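Local coordinates for protein Ika8 (Synthetic construct, PDB 6G6O) that is a computationally designed, symmetrical eight-bladed beta-propeller of the WD40 type with no known biological function, at residues G93-I107 with S110-L123. Sequence-based numbering, arbitrary orientation.
Sequences GHQSAITALAFSKNI and SGAADGTIKVWDIL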
loop_
_atom_site.group_PDB
_atom_site.type_symbol
_atom_site.label_atom_id
_atom_site.label_comp_id
_atom_site.label_asym_id
_atom_site.label_seq_id
_atom_site.Cartn_x
_atom_site.Cartn_y
_atom_site.Cartn_z
ATOM N N GLY A 93 17.866 7.466 -6.700
ATOM C CA GLY A 93 17.296 6.902 -5.499
ATOM C C GLY A 93 17.722 7.664 -4.253
ATOM O O GLY A 93 18.378 8.705 -4.304
ATOM N N HIS A 94 17.329 7.111 -3.114
ATOM C CA HIS A 94 17.638 7.695 -1.818
ATOM C C HIS A 94 18.875 7.043 -1.218
ATOM O O HIS A 94 19.306 5.964 -1.633
ATOM C CB HIS A 94 16.461 7.538 -0.852
ATOM C CG HIS A 94 15.222 8.261 -1.275
ATOM N ND1 HIS A 94 14.624 9.228 -0.496
ATOM C CD2 HIS A 94 14.456 8.147 -2.385
ATOM C CE1 HIS A 94 13.546 9.681 -1.109
ATOM N NE2 HIS A 94 13.422 9.042 -2.257
ATOM N N GLN A 95 19.441 7.717 -0.221
ATOM C CA GLN A 95 20.569 7.192 0.532
ATOM C C GLN A 95 20.138 6.284 1.676
ATOM O O GLN A 95 20.990 5.620 2.276
ATOM C CB GLN A 95 21.420 8.344 1.082
ATOM C CG GLN A 95 22.234 9.088 0.027
ATOM C CD GLN A 95 21.375 9.931 -0.899
ATOM O OE1 GLN A 95 20.321 10.431 -0.504
ATOM N NE2 GLN A 95 21.821 10.089 -2.140
ATOM N N SER A 96 18.849 6.241 1.988
ATOM C CA SER A 96 18.296 5.393 3.033
ATOM C C SER A 96 17.230 4.481 2.431
ATOM O O SER A 96 16.896 4.575 1.249
ATOM C CB SER A 96 17.728 6.241 4.174
ATOM O OG SER A 96 16.375 6.577 3.939
ATOM N N ALA A 97 16.686 3.600 3.266
ATOM C CA ALA A 97 15.772 2.570 2.785
ATOM C C ALA A 97 14.497 3.182 2.221
ATOM O O ALA A 97 13.842 4.002 2.873
ATOM C CB ALA A 97 15.433 1.600 3.917
ATOM N N ILE A 98 14.144 2.775 1.000
ATOM C CA ILE A 98 12.865 3.162 0.418
ATOM C C ILE A 98 11.740 2.530 1.226
ATOM O O ILE A 98 11.705 1.308 1.418
ATOM C CB ILE A 98 12.790 2.740 -1.056
ATOM C CG1 ILE A 98 13.938 3.362 -1.852
ATOM C CG2 ILE A 98 11.445 3.128 -1.652
ATOM C CD1 ILE A 98 14.047 4.858 -1.690
ATOM N N THR A 99 10.819 3.360 1.711
ATOM C CA THR A 99 9.709 2.880 2.519
ATOM C C THR A 99 8.343 3.183 1.924
ATOM O O THR A 99 7.343 2.655 2.424
ATOM C CB THR A 99 9.774 3.475 3.936
ATOM O OG1 THR A 99 9.565 4.890 3.878
ATOM C CG2 THR A 99 11.122 3.197 4.571
ATOM N N ALA A 100 8.265 4.009 0.885
ATOM C CA ALA A 100 6.987 4.346 0.281
ATOM C C ALA A 100 7.209 4.721 -1.173
ATOM O O ALA A 100 8.198 5.379 -1.510
ATOM C CB ALA A 100 6.296 5.492 1.025
ATOM N N LEU A 101 6.286 4.294 -2.027
ATOM C CA LEU A 101 6.320 4.599 -3.447
ATOM C C LEU A 101 4.945 5.069 -3.889
ATOM O O LEU A 101 3.923 4.532 -3.453
ATOM C CB LEU A 101 6.747 3.380 -4.276
ATOM C CG LEU A 101 8.247 3.114 -4.419
ATOM C CD1 LEU A 101 8.489 1.951 -5.360
ATOM C CD2 LEU A 101 8.963 4.353 -4.916
ATOM N N ALA A 102 4.928 6.086 -4.741
ATOM C CA ALA A 102 3.711 6.561 -5.376
ATOM C C ALA A 102 3.993 6.747 -6.857
ATOM O O ALA A 102 5.089 7.164 -7.239
ATOM C CB ALA A 102 3.216 7.871 -4.754
ATOM N N PHE A 103 3.006 6.418 -7.686
ATOM C CA PHE A 103 3.172 6.444 -9.133
ATOM C C PHE A 103 1.898 6.997 -9.749
ATOM O O PHE A 103 0.821 6.419 -9.574
ATOM C CB PHE A 103 3.482 5.043 -9.673
ATOM C CG PHE A 103 4.020 5.028 -11.077
ATOM C CD1 PHE A 103 4.355 6.203 -11.726
ATOM C CD2 PHE A 103 4.196 3.828 -11.743
ATOM C CE1 PHE A 103 4.848 6.182 -13.014
ATOM C CE2 PHE A 103 4.690 3.799 -13.031
ATOM C CZ PHE A 103 5.017 4.978 -13.667
ATOM N N SER A 104 2.022 8.118 -10.454
ATOM C CA SER A 104 0.892 8.741 -11.126
ATOM C C SER A 104 1.410 9.470 -12.355
ATOM O O SER A 104 2.435 10.156 -12.289
ATOM C CB SER A 104 0.146 9.705 -10.196
ATOM O OG SER A 104 -1.063 10.152 -10.784
ATOM N N LYS A 105 0.697 9.309 -13.472
ATOM C CA LYS A 105 1.106 9.870 -14.755
ATOM C C LYS A 105 2.531 9.442 -15.083
ATOM O O LYS A 105 2.812 8.244 -15.190
ATOM C CB LYS A 105 0.976 11.396 -14.747
ATOM C CG LYS A 105 -0.334 11.906 -15.338
ATOM C CD LYS A 105 -1.511 11.587 -14.426
ATOM C CE LYS A 105 -2.782 12.300 -14.869
ATOM N NZ LYS A 105 -2.642 13.782 -14.854
ATOM N N ASN A 106 3.438 10.407 -15.234
ATOM C CA ASN A 106 4.848 10.128 -15.475
ATOM C C ASN A 106 5.724 10.576 -14.310
ATOM O O ASN A 106 6.911 10.853 -14.489
ATOM C CB ASN A 106 5.317 10.784 -16.773
ATOM C CG ASN A 106 4.731 10.124 -18.003
ATOM O OD1 ASN A 106 4.319 8.965 -17.960
ATOM N ND2 ASN A 106 4.696 10.856 -19.109
ATOM N N ILE A 107 5.153 10.645 -13.112
ATOM C CA ILE A 107 5.857 11.114 -11.926
ATOM C C ILE A 107 5.905 9.987 -10.905
ATOM O O ILE A 107 4.903 9.302 -10.673
ATOM C CB ILE A 107 5.185 12.367 -11.324
ATOM C CG1 ILE A 107 5.159 13.508 -12.341
ATOM C CG2 ILE A 107 5.904 12.805 -10.064
ATOM C CD1 ILE A 107 6.527 13.970 -12.768
ATOM N N SER A 110 8.979 8.935 -4.159
ATOM C CA SER A 110 9.524 7.909 -3.281
ATOM C C SER A 110 9.803 8.503 -1.909
ATOM O O SER A 110 10.405 9.577 -1.802
ATOM C CB SER A 110 10.802 7.305 -3.866
ATOM O OG SER A 110 11.728 8.313 -4.231
ATOM N N GLY A 111 9.351 7.808 -0.865
ATOM C CA GLY A 111 9.686 8.151 0.496
ATOM C C GLY A 111 10.756 7.222 1.039
ATOM O O GLY A 111 10.918 6.097 0.575
ATOM N N ALA A 112 11.496 7.709 2.031
ATOM C CA ALA A 112 12.616 6.967 2.587
ATOM C C ALA A 112 12.497 6.904 4.102
ATOM O O ALA A 112 11.703 7.617 4.720
ATOM C CB ALA A 112 13.956 7.592 2.186
ATOM N N ALA A 113 13.317 6.034 4.700
ATOM C CA ALA A 113 13.288 5.835 6.143
ATOM C C ALA A 113 13.914 6.994 6.907
ATOM O O ALA A 113 13.657 7.141 8.107
ATOM C CB ALA A 113 13.996 4.529 6.509
ATOM N N ASP A 114 14.735 7.811 6.251
ATOM C CA ASP A 114 15.269 9.005 6.890
ATOM C C ASP A 114 14.308 10.183 6.820
ATOM O O ASP A 114 14.617 11.249 7.364
ATOM C CB ASP A 114 16.619 9.384 6.266
ATOM C CG ASP A 114 16.530 9.674 4.774
ATOM O OD1 ASP A 114 15.412 9.730 4.221
ATOM O OD2 ASP A 114 17.598 9.850 4.148
ATOM N N GLY A 115 13.160 10.016 6.167
ATOM C CA GLY A 115 12.176 11.065 6.028
ATOM C C GLY A 115 12.205 11.790 4.704
ATOM O O GLY A 115 11.289 12.572 4.428
ATOM N N THR A 116 13.215 11.546 3.877
ATOM C CA THR A 116 13.346 12.271 2.623
ATOM C C THR A 116 12.285 11.832 1.624
ATOM O O THR A 116 11.906 10.659 1.568
ATOM C CB THR A 116 14.739 12.059 2.031
ATOM O OG1 THR A 116 15.083 10.670 2.101
ATOM C CG2 THR A 116 15.771 12.869 2.802
ATOM N N ILE A 117 11.804 12.788 0.835
ATOM C CA ILE A 117 10.832 12.539 -0.220
ATOM C C ILE A 117 11.387 13.114 -1.513
ATOM O O ILE A 117 11.743 14.296 -1.566
ATOM C CB ILE A 117 9.461 13.161 0.101
ATOM C CG1 ILE A 117 8.968 12.706 1.472
ATOM C CG2 ILE A 117 8.453 12.799 -0.971
ATOM C CD1 ILE A 117 7.769 13.475 1.963
ATOM N N LYS A 118 11.467 12.285 -2.546
ATOM C CA LYS A 118 11.991 12.705 -3.835
ATOM C C LYS A 118 10.941 12.491 -4.914
ATOM O O LYS A 118 10.111 11.582 -4.825
ATOM C CB LYS A 118 13.276 11.948 -4.191
ATOM C CG LYS A 118 14.469 12.313 -3.321
ATOM C CD LYS A 118 15.756 11.749 -3.893
ATOM C CE LYS A 118 16.940 12.014 -2.981
ATOM N NZ LYS A 118 18.209 11.518 -3.582
ATOM N N VAL A 119 10.986 13.345 -5.932
ATOM C CA VAL A 119 10.031 13.334 -7.034
ATOM C C VAL A 119 10.816 13.169 -8.325
ATOM O O VAL A 119 11.690 13.990 -8.635
ATOM C CB VAL A 119 9.183 14.614 -7.064
ATOM C CG1 VAL A 119 8.417 14.711 -8.368
ATOM C CG2 VAL A 119 8.234 14.647 -5.879
ATOM N N TRP A 120 10.507 12.116 -9.077
ATOM C CA TRP A 120 11.237 11.780 -10.287
ATOM C C TRP A 120 10.340 11.921 -11.510
ATOM O O TRP A 120 9.112 11.836 -11.425
ATOM C CB TRP A 120 11.795 10.353 -10.226
ATOM C CG TRP A 120 12.457 10.003 -8.927
ATOM C CD1 TRP A 120 11.861 9.476 -7.819
ATOM C CD2 TRP A 120 13.847 10.141 -8.607
ATOM N NE1 TRP A 120 12.790 9.283 -6.826
ATOM C CE2 TRP A 120 14.018 9.684 -7.284
ATOM C CE3 TRP A 120 14.962 10.611 -9.307
ATOM C CZ2 TRP A 120 15.258 9.682 -6.649
ATOM C CZ3 TRP A 120 16.192 10.609 -8.675
ATOM C CH2 TRP A 120 16.330 10.149 -7.360
ATOM N N ASP A 121 10.980 12.144 -12.654
ATOM C CA ASP A 121 10.325 12.144 -13.958
ATOM C C ASP A 121 10.756 10.867 -14.667
ATOM O O ASP A 121 11.923 10.726 -15.047
ATOM C CB ASP A 121 10.705 13.389 -14.759
ATOM C CG ASP A 121 10.001 13.464 -16.106
ATOM O OD1 ASP A 121 9.149 12.599 -16.398
ATOM O OD2 ASP A 121 10.302 14.400 -16.878
ATOM N N ILE A 122 9.819 9.932 -14.844
ATOM C CA ILE A 122 10.152 8.651 -15.457
ATOM C C ILE A 122 10.512 8.779 -16.927
ATOM O O ILE A 122 10.948 7.795 -17.535
ATOM C CB ILE A 122 8.999 7.639 -15.295
ATOM C CG1 ILE A 122 7.877 7.934 -16.291
ATOM C CG2 ILE A 122 8.473 7.655 -13.875
ATOM C CD1 ILE A 122 6.829 6.843 -16.368
ATOM N N LEU A 123 10.341 9.964 -17.516
ATOM C CA LEU A 123 10.748 10.180 -18.898
ATOM C C LEU A 123 12.244 10.447 -19.003
ATOM O O LEU A 123 12.901 9.970 -19.935
ATOM C CB LEU A 123 9.958 11.340 -19.502
ATOM C CG LEU A 123 8.830 10.974 -20.466
ATOM C CD1 LEU A 123 7.854 10.016 -19.808
ATOM C CD2 LEU A 123 8.114 12.224 -20.943
HETATM O O HOH W 1 17.853 9.908 1.543
#
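Ala100 and Gly111 form a hydrogen-bonded antiparallel pair, Gly111 N giving to Ala100 O at 2.8 Å, within one blade of this WD40 propeller. Strand 98-104, first of the blade's four, runs antiparallel to 110-112, the end of the second, at 159° between their N-to-C directions. The pair belongs to a classic beta bulge, with Thr99 and Ala100 both opposite Gly111, whose O takes Thr99 N at 3.0 Å and Ala100 N only weakly. At the turn joining the first two strands, Ile122 N donates to Asn106 O, and Ile122 CD1 touches Phe103 CZ at the ring edge.

The side chains centre on His94, which joins the loop before the first strand to the second strand and the turn leading into the third. With CG anti to its carbonyl carbon (chi1 -63°), ND1 donates to Thr116 OG1 almost in the ring plane and NE2 shares a 2.7 Å hydrogen bond with Ser110 OG. Trp120 NE1 donates to that same hydroxyl. Trp120, Ser110, His94 and Asp114 are the WD40 structural tetrad, though here His94 reaches Asp114 through Thr116, whose N donates to Asp114 OD1 in an Asx turn. Lys118 lays its extended chain over one His94 face, and its NZ donates to Gly93 O at 2.9 Å.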